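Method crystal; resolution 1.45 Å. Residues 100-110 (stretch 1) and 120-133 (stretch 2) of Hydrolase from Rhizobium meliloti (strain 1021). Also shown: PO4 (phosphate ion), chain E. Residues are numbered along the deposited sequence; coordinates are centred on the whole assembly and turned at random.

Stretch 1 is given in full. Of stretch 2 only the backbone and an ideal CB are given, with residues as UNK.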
ATOM      1  N   LEU A 100      16.173   8.053 -30.758  1.00 17.01           N
ATOM      2  CA  LEU A 100      14.786   7.770 -31.106  1.00 17.65           C
ATOM      3  C   LEU A 100      14.299   6.575 -30.290  1.00 16.59           C
ATOM      4  O   LEU A 100      15.029   5.588 -30.124  1.00 17.65           O
ATOM      5  CB  LEU A 100      14.674   7.433 -32.596  1.00 18.13           C
ATOM      6  CG  LEU A 100      13.270   7.059 -33.087  1.00 17.47           C
ATOM      7  CD1 LEU A 100      12.281   8.231 -32.955  1.00 18.53           C
ATOM      8  CD2 LEU A 100      13.322   6.579 -34.536  1.00 18.36           C
ATOM      9  N   VAL A 101      13.058   6.659 -29.812  1.00 14.09           N
ATOM     10  CA  VAL A 101      12.357   5.542 -29.201  1.00 13.30           C
ATOM     11  C   VAL A 101      11.152   5.251 -30.076  1.00 13.61           C
ATOM     12  O   VAL A 101      10.355   6.153 -30.347  1.00 15.81           O
ATOM     13  CB  VAL A 101      11.923   5.856 -27.762  1.00 14.17           C
ATOM     14  CG1 VAL A 101      11.198   4.683 -27.153  1.00 14.42           C
ATOM     15  CG2 VAL A 101      13.132   6.210 -26.912  1.00 14.49           C
ATOM     16  N   ILE A 102      11.061   4.009 -30.564  1.00 15.03           N
ATOM     17  CA  ILE A 102       9.918   3.527 -31.334  1.00 14.87           C
ATOM     18  C   ILE A 102       9.054   2.699 -30.393  1.00 14.76           C
ATOM     19  O   ILE A 102       9.553   1.762 -29.758  1.00 16.94           O
ATOM     20  CB  ILE A 102      10.368   2.672 -32.535  1.00 13.97           C
ATOM     21  CG1 ILE A 102      11.367   3.455 -33.395  1.00 15.64           C
ATOM     22  CG2 ILE A 102       9.156   2.250 -33.374  1.00 15.29           C
ATOM     23  CD1 ILE A 102      11.983   2.670 -34.530  1.00 16.96           C
ATOM     24  N   ILE A 103       7.769   3.041 -30.292  1.00 13.80           N
ATOM     25  CA  ILE A 103       6.842   2.385 -29.375  1.00 13.04           C
ATOM     26  C   ILE A 103       5.717   1.775 -30.188  1.00 13.89           C
ATOM     27  O   ILE A 103       4.930   2.505 -30.802  1.00 15.17           O
ATOM     28  CB  ILE A 103       6.251   3.361 -28.348  1.00 14.05           C
ATOM     29  CG1 ILE A 103       7.353   4.195 -27.681  1.00 16.12           C
ATOM     30  CG2 ILE A 103       5.481   2.568 -27.309  1.00 14.98           C
ATOM     31  CD1 ILE A 103       6.837   5.238 -26.692  1.00 18.45           C
ATOM     32  N   MET A 104       5.615   0.443 -30.174  1.00 14.23           N
ATOM     33  CA  MET A 104       4.501  -0.253 -30.815  1.00 16.02           C
ATOM     34  C   MET A 104       3.822  -1.102 -29.737  1.00 14.33           C
ATOM     35  O   MET A 104       4.275  -2.210 -29.431  1.00 15.41           O
ATOM     36  CB  MET A 104       4.926  -1.096 -32.021  1.00 17.93           C
ATOM     37  CG  MET A 104       3.690  -1.661 -32.763  1.00 19.59           C
ATOM     38  SD  MET A 104       3.952  -2.405 -34.400  1.00 23.27           S
ATOM     39  CE  MET A 104       5.169  -3.574 -33.887  1.00 18.01           C
ATOM     40  N   LEU A 105       2.752  -0.568 -29.149  1.00 13.47           N
ATOM     41  CA  LEU A 105       2.009  -1.241 -28.087  1.00 13.14           C
ATOM     42  C   LEU A 105       0.547  -0.859 -28.226  1.00 13.49           C
ATOM     43  O   LEU A 105       0.207   0.132 -28.880  1.00 14.59           O
ATOM     44  CB  LEU A 105       2.506  -0.784 -26.707  1.00 14.44           C
ATOM     45  CG  LEU A 105       3.852  -1.307 -26.244  1.00 13.67           C
ATOM     46  CD1 LEU A 105       4.362  -0.610 -24.971  1.00 13.43           C
ATOM     47  CD2 LEU A 105       3.771  -2.806 -26.072  1.00 12.67           C
ATOM     48  N   GLY A 106      -0.310  -1.612 -27.533  1.00 13.86           N
ATOM     49  CA  GLY A 106      -1.722  -1.316 -27.453  1.00 14.08           C
ATOM     50  C   GLY A 106      -2.595  -2.526 -27.719  1.00 12.73           C
ATOM     51  O   GLY A 106      -3.726  -2.623 -27.216  1.00 14.04           O
ATOM     52  N   THR A 107      -2.079  -3.466 -28.510  1.00 14.03           N
ATOM     53  CA  THR A 107      -2.860  -4.658 -28.816  1.00 13.98           C
ATOM     54  C   THR A 107      -3.286  -5.382 -27.542  1.00 13.97           C
ATOM     55  O   THR A 107      -4.440  -5.812 -27.416  1.00 14.32           O
ATOM     56  CB  THR A 107      -2.070  -5.596 -29.716  1.00 14.64           C
ATOM     57  OG1 THR A 107      -1.706  -4.916 -30.921  1.00 16.07           O
ATOM     58  CG2 THR A 107      -2.898  -6.842 -30.045  1.00 18.21           C
ATOM     59  N   ASN A 108      -2.383  -5.495 -26.562  1.00 12.43           N
ATOM     60  CA  ASN A 108      -2.741  -6.277 -25.381  1.00 11.65           C
ATOM     61  C   ASN A 108      -3.707  -5.539 -24.475  1.00 12.34           C
ATOM     62  O   ASN A 108      -4.472  -6.187 -23.749  1.00 14.49           O
ATOM     63  CB  ASN A 108      -1.492  -6.758 -24.658  1.00 12.48           C
ATOM     64  CG  ASN A 108      -0.750  -7.759 -25.478  1.00 13.00           C
ATOM     65  OD1 ASN A 108      -1.369  -8.691 -26.022  1.00 16.47           O
ATOM     66  ND2 ASN A 108       0.554  -7.584 -25.614  1.00 13.34           N
ATOM     67  N   ASP A 109      -3.739  -4.211 -24.543  1.00 13.28           N
ATOM     68  CA  ASP A 109      -4.732  -3.473 -23.785  1.00 12.23           C
ATOM     69  C   ASP A 109      -6.166  -3.774 -24.238  1.00 12.66           C
ATOM     70  O   ASP A 109      -7.114  -3.458 -23.496  1.00 14.04           O
ATOM     71  CB  ASP A 109      -4.525  -1.977 -23.978  1.00 13.42           C
ATOM     72  CG  ASP A 109      -3.175  -1.454 -23.487  1.00 14.33           C
ATOM     73  OD1 ASP A 109      -2.097  -2.042 -23.778  1.00 15.00           O
ATOM     74  OD2 ASP A 109      -3.207  -0.365 -22.879  1.00 17.68           O
ATOM     75  N   THR A 110      -6.352  -4.331 -25.442  1.00 14.11           N
ATOM     76  CA  THR A 110      -7.679  -4.661 -25.955  1.00 14.52           C
ATOM     77  C   THR A 110      -8.215  -5.989 -25.434  1.00 14.71           C
ATOM     78  O   THR A 110      -9.346  -6.349 -25.784  1.00 14.36           O
ATOM     79  CB  THR A 110      -7.707  -4.695 -27.495  1.00 14.79           C
ATOM     80  OG1 THR A 110      -7.102  -5.905 -27.996  1.00 14.77           O
ATOM     81  CG2 THR A 110      -7.039  -3.440 -28.117  1.00 17.19           C
ATOM     82  N   UNK A 120      -8.663   5.262 -23.681  1.00 16.02           N
ATOM     83  CA  UNK A 120      -7.788   4.922 -22.560  1.00 15.15           C
ATOM     84  C   UNK A 120      -6.515   4.213 -23.023  1.00 14.64           C
ATOM     85  O   UNK A 120      -5.457   4.386 -22.404  1.00 15.42           O
ATOM     86  CB  UNK A 120      -8.538   4.040 -21.559  1.00 15.15           C
ATOM     87  N   UNK A 121      -6.594   3.421 -24.097  1.00 15.22           N
ATOM     88  CA  UNK A 121      -5.405   2.766 -24.638  1.00 15.07           C
ATOM     89  C   UNK A 121      -4.460   3.805 -25.222  1.00 15.25           C
ATOM     90  O   UNK A 121      -3.256   3.790 -24.951  1.00 15.30           O
ATOM     91  CB  UNK A 121      -5.788   1.734 -25.701  1.00 15.07           C
ATOM     92  N   UNK A 122      -4.995   4.713 -26.039  1.00 13.94           N
ATOM     93  CA  UNK A 122      -4.182   5.788 -26.599  1.00 14.89           C
ATOM     94  C   UNK A 122      -3.619   6.680 -25.499  1.00 14.77           C
ATOM     95  O   UNK A 122      -2.476   7.153 -25.600  1.00 14.93           O
ATOM     96  CB  UNK A 122      -5.005   6.622 -27.583  1.00 14.89           C
ATOM     97  N   UNK A 123      -4.396   6.901 -24.425  1.00 13.68           N
ATOM     98  CA  UNK A 123      -3.881   7.655 -23.284  1.00 14.01           C
ATOM     99  C   UNK A 123      -2.737   6.914 -22.582  1.00 14.83           C
ATOM    100  O   UNK A 123      -1.821   7.554 -22.045  1.00 14.66           O
ATOM    101  CB  UNK A 123      -5.009   7.934 -22.289  1.00 14.01           C
ATOM    102  N   UNK A 124      -2.772   5.577 -22.578  1.00 14.42           N
ATOM    103  CA  UNK A 124      -1.646   4.809 -22.062  1.00 13.60           C
ATOM    104  C   UNK A 124      -0.405   4.944 -22.920  1.00 14.70           C
ATOM    105  O   UNK A 124       0.712   5.066 -22.402  1.00 14.44           O
ATOM    106  CB  UNK A 124      -2.029   3.332 -21.947  1.00 13.60           C
ATOM    107  N   UNK A 125      -0.579   4.909 -24.238  1.00 14.58           N
ATOM    108  CA  UNK A 125       0.507   5.284 -25.135  1.00 13.93           C
ATOM    109  C   UNK A 125       1.013   6.686 -24.814  1.00 14.26           C
ATOM    110  O   UNK A 125       2.229   6.932 -24.814  1.00 15.48           O
ATOM    111  CB  UNK A 125       0.048   5.207 -26.592  1.00 13.93           C
ATOM    112  N   UNK A 126       0.101   7.613 -24.508  1.00 13.45           N
ATOM    113  CA  UNK A 126       0.524   8.960 -24.168  1.00 14.74           C
ATOM    114  C   UNK A 126       1.399   8.992 -22.933  1.00 15.19           C
ATOM    115  O   UNK A 126       2.342   9.782 -22.856  1.00 16.25           O
ATOM    116  CB  UNK A 126      -0.697   9.858 -23.959  1.00 14.74           C
ATOM    117  N   UNK A 127       1.091   8.141 -21.945  1.00 14.90           N
ATOM    118  CA  UNK A 127       1.944   8.029 -20.766  1.00 13.26           C
ATOM    119  C   UNK A 127       3.362   7.640 -21.168  1.00 13.88           C
ATOM    120  O   UNK A 127       4.341   8.207 -20.658  1.00 13.69           O
ATOM    121  CB  UNK A 127       1.371   7.006 -19.783  1.00 13.26           C
ATOM    122  N   UNK A 128       3.494   6.670 -22.078  1.00 14.21           N
ATOM    123  CA  UNK A 128       4.818   6.234 -22.505  1.00 13.41           C
ATOM    124  C   UNK A 128       5.539   7.339 -23.269  1.00 14.32           C
ATOM    125  O   UNK A 128       6.731   7.562 -23.063  1.00 14.93           O
ATOM    126  CB  UNK A 128       4.711   4.977 -23.371  1.00 13.41           C
ATOM    127  N   UNK A 129       4.825   8.053 -24.137  1.00 13.65           N
ATOM    128  CA  UNK A 129       5.443   9.144 -24.877  1.00 14.45           C
ATOM    129  C   UNK A 129       5.996  10.186 -23.909  1.00 14.82           C
ATOM    130  O   UNK A 129       7.126  10.673 -24.061  1.00 15.96           O
ATOM    131  CB  UNK A 129       4.438   9.783 -25.837  1.00 14.45           C
ATOM    132  N   UNK A 130       5.206  10.530 -22.891  1.00 15.28           N
ATOM    133  CA  UNK A 130       5.656  11.473 -21.882  1.00 14.20           C
ATOM    134  C   UNK A 130       6.889  11.004 -21.128  1.00 14.52           C
ATOM    135  O   UNK A 130       7.740  11.813 -20.763  1.00 17.59           O
ATOM    136  CB  UNK A 130       4.524  11.742 -20.889  1.00 14.20           C
ATOM    137  N   UNK A 131       6.988   9.698 -20.851  1.00 14.14           N
ATOM    138  CA  UNK A 131       8.170   9.175 -20.169  1.00 14.26           C
ATOM    139  C   UNK A 131       9.419   9.365 -21.020  1.00 15.19           C
ATOM    140  O   UNK A 131      10.498   9.629 -20.489  1.00 16.25           O
ATOM    141  CB  UNK A 131       7.982   7.694 -19.833  1.00 14.26           C
ATOM    142  N   UNK A 132       9.296   9.234 -22.339  1.00 15.01           N
ATOM    143  CA  UNK A 132      10.448   9.506 -23.197  1.00 16.16           C
ATOM    144  C   UNK A 132      10.769  10.994 -23.209  1.00 17.14           C
ATOM    145  O   UNK A 132      11.929  11.402 -23.070  1.00 18.30           O
ATOM    146  CB  UNK A 132      10.188   9.010 -24.621  1.00 16.16           C
ATOM    147  N   UNK A 133       9.753  11.831 -23.390  1.00 17.30           N
ATOM    148  CA  UNK A 133      10.003  13.259 -23.534  1.00 18.17           C
ATOM    149  C   UNK A 133      10.580  13.888 -22.273  1.00 19.36           C
ATOM    150  O   UNK A 133      11.229  14.942 -22.366  1.00 19.78           O
ATOM    151  CB  UNK A 133       8.706  13.976 -23.916  1.00 18.17           C
TER
HETATM  152  P   PO4 E 301       0.978 -10.792 -27.405  1.00 30.84           P
HETATM  153  O1  PO4 E 301       1.906  -9.676 -27.017  1.00 20.59           O
HETATM  154  O2  PO4 E 301       0.029 -10.303 -28.466  1.00 63.45           O
HETATM  155  O3  PO4 E 301       1.609 -12.103 -27.800  1.00 23.18           O
HETATM  156  O4  PO4 E 301       0.217 -11.283 -26.216  1.00 26.60           O

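Stretch 2 is helical throughout, and its axis runs at 169° to strand 100-104 with a closest approach of 10.2 Å. Positions whose CA-to-CB bond points toward stretch 1 should therefore recur every three or four residues, and the strand side chains of Val101 and Ile103, with Leu105 in the loop that follows, offer them mainly apolar carbon, though the carbonyl O of Leu105 also comes close to the helix side.

Position 120 has no atom of stretch 1 within 5.5 Å of its ideal CB, so the contact imposes no choice; it is Glu120.

Position 121 points toward stretch 1, its ideal CB 4.3 Å from Asp109 CB. The surroundings are the bare CA of Gly106 and the methyl of Thr110, which suit a medium or large aliphatic chain. It is Ile121, which spreads over all three: CG2 lies 3.9 Å from Gly106 CA, CG1 3.6 Å from Asp109 CB, and CD1 3.6 Å from Thr110 CG2. Gly106 itself, at phi 132°, leaves the room; an ideal CB there would come within 3.5 Å of Ile121 CG2.

Position 122 points away and 123 is out of reach, so stretch 1 decides neither; they are Ala122 and Asn123.

Position 124 points toward stretch 1, but an ideal CB at 124 would lie 4.0 Å from Asp109 OD2, and the same ideal CB of 124 would be crowded by Ile121 O at 3.3 Å. Small residues suit it, glycine best. It is Gly124.

Position 125 points sideways, with nothing within 5.5 Å of its ideal CB. A long, flexible apolar chain could still turn back to Ile103 and Leu105. Met125 does so with chi1 t and chi2 and chi3 p: SD lies 3.5 Å from Ile103 CG2, and CE 3.5 Å from Leu105 O.

Positions 126 and 127 are out of reach. A CB at 126 would be crowded by Asn123 O at 3.2 Å, which favours glycine, whereas 127 is unconstrained by stretch 1; they are Gly126 and Lys127.

Position 128 points toward stretch 1, with its ideal CB 4.0 Å from Ile103 CD1. A branched aliphatic chain fits. Leu128 places CD1 3.5 Å from Leu105 CD1 and 3.9 Å from Ile103 CG2.

Position 129 points sideways, 5.2 Å from Ile103 CD1 at its ideal CB; various apolar residues would serve. Val129 makes only a marginal contact.

Positions 130 and 131 are out of reach, and 130 has room for a CB. They are Gly130 and Gln131.

Position 132 points toward stretch 1, its ideal CB 4.7 Å from Val101 CG2, so a compact aliphatic suits. Val132 sets CG1 3.8 Å from Val101 CG2 and CG2 4.3 Å from Ile103 CD1.

Position 133 is out of reach; it is Leu133.

Stretch 2, residues 120-133: EIANGMGKLVGQVL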
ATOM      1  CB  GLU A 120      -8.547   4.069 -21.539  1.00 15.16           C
ATOM      2  CG  GLU A 120      -9.610   4.851 -20.755  1.00 17.70           C
ATOM      3  CD  GLU A 120     -10.593   3.974 -19.975  1.00 21.96           C
ATOM      4  OE1 GLU A 120     -10.698   2.754 -20.231  1.00 21.90           O
ATOM      5  OE2 GLU A 120     -11.284   4.532 -19.095  1.00 26.87           O
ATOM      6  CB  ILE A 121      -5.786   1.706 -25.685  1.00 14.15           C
ATOM      7  CG1 ILE A 121      -6.724   0.654 -25.065  1.00 13.75           C
ATOM      8  CG2 ILE A 121      -4.498   1.085 -26.257  1.00 14.40           C
ATOM      9  CD1 ILE A 121      -7.178  -0.482 -25.998  1.00 15.57           C
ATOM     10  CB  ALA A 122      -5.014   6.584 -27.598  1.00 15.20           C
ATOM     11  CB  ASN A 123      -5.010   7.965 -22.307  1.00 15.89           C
ATOM     12  CG  ASN A 123      -4.633   9.031 -21.315  1.00 16.36           C
ATOM     13  OD1 ASN A 123      -4.230  10.138 -21.692  1.00 17.77           O
ATOM     14  ND2 ASN A 123      -4.783   8.720 -20.033  1.00 19.65           N
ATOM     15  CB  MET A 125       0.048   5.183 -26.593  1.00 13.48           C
ATOM     16  CG  MET A 125       1.095   5.613 -27.601  1.00 15.75           C
ATOM     17  SD  MET A 125       2.623   4.586 -27.610  1.00 15.96           S
ATOM     18  CE  MET A 125       2.079   3.087 -28.433  1.00 18.93           C
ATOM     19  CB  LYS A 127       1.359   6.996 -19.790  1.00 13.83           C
ATOM     20  CG  LYS A 127       2.122   6.875 -18.502  1.00 13.80           C
ATOM     21  CD  LYS A 127       1.527   5.837 -17.592  1.00 13.91           C
ATOM     22  CE  LYS A 127       2.269   5.789 -16.266  1.00 15.87           C
ATOM     23  NZ  LYS A 127       1.782   4.688 -15.369  1.00 17.98           N
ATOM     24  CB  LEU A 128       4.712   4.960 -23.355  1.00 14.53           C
ATOM     25  CG  LEU A 128       4.044   3.749 -22.712  1.00 13.58           C
ATOM     26  CD1 LEU A 128       3.881   2.616 -23.721  1.00 14.68           C
ATOM     27  CD2 LEU A 128       4.849   3.329 -21.491  1.00 14.07           C
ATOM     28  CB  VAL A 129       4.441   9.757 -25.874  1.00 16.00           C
ATOM     29  CG1 VAL A 129       5.039  10.999 -26.580  1.00 15.97           C
ATOM     30  CG2 VAL A 129       4.022   8.750 -26.918  1.00 16.13           C
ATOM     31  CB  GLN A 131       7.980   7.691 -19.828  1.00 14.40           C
ATOM     32  CG  GLN A 131       7.017   7.457 -18.691  1.00 13.53           C
ATOM     33  CD  GLN A 131       6.696   6.016 -18.443  1.00 13.94           C
ATOM     34  OE1 GLN A 131       6.836   5.174 -19.325  1.00 15.35           O
ATOM     35  NE2 GLN A 131       6.243   5.721 -17.229  1.00 14.50           N
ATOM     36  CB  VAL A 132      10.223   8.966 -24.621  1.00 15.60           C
ATOM     37  CG1 VAL A 132      11.443   9.231 -25.452  1.00 16.70           C
ATOM     38  CG2 VAL A 132       9.903   7.489 -24.596  1.00 15.07           C
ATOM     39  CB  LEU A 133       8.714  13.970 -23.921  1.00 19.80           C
ATOM     40  CG  LEU A 133       8.152  13.558 -25.285  1.00 21.50           C
ATOM     41  CD1 LEU A 133       6.848  14.282 -25.555  1.00 21.67           C
ATOM     42  CD2 LEU A 133       9.154  13.834 -26.403  1.00 21.95           C
TER
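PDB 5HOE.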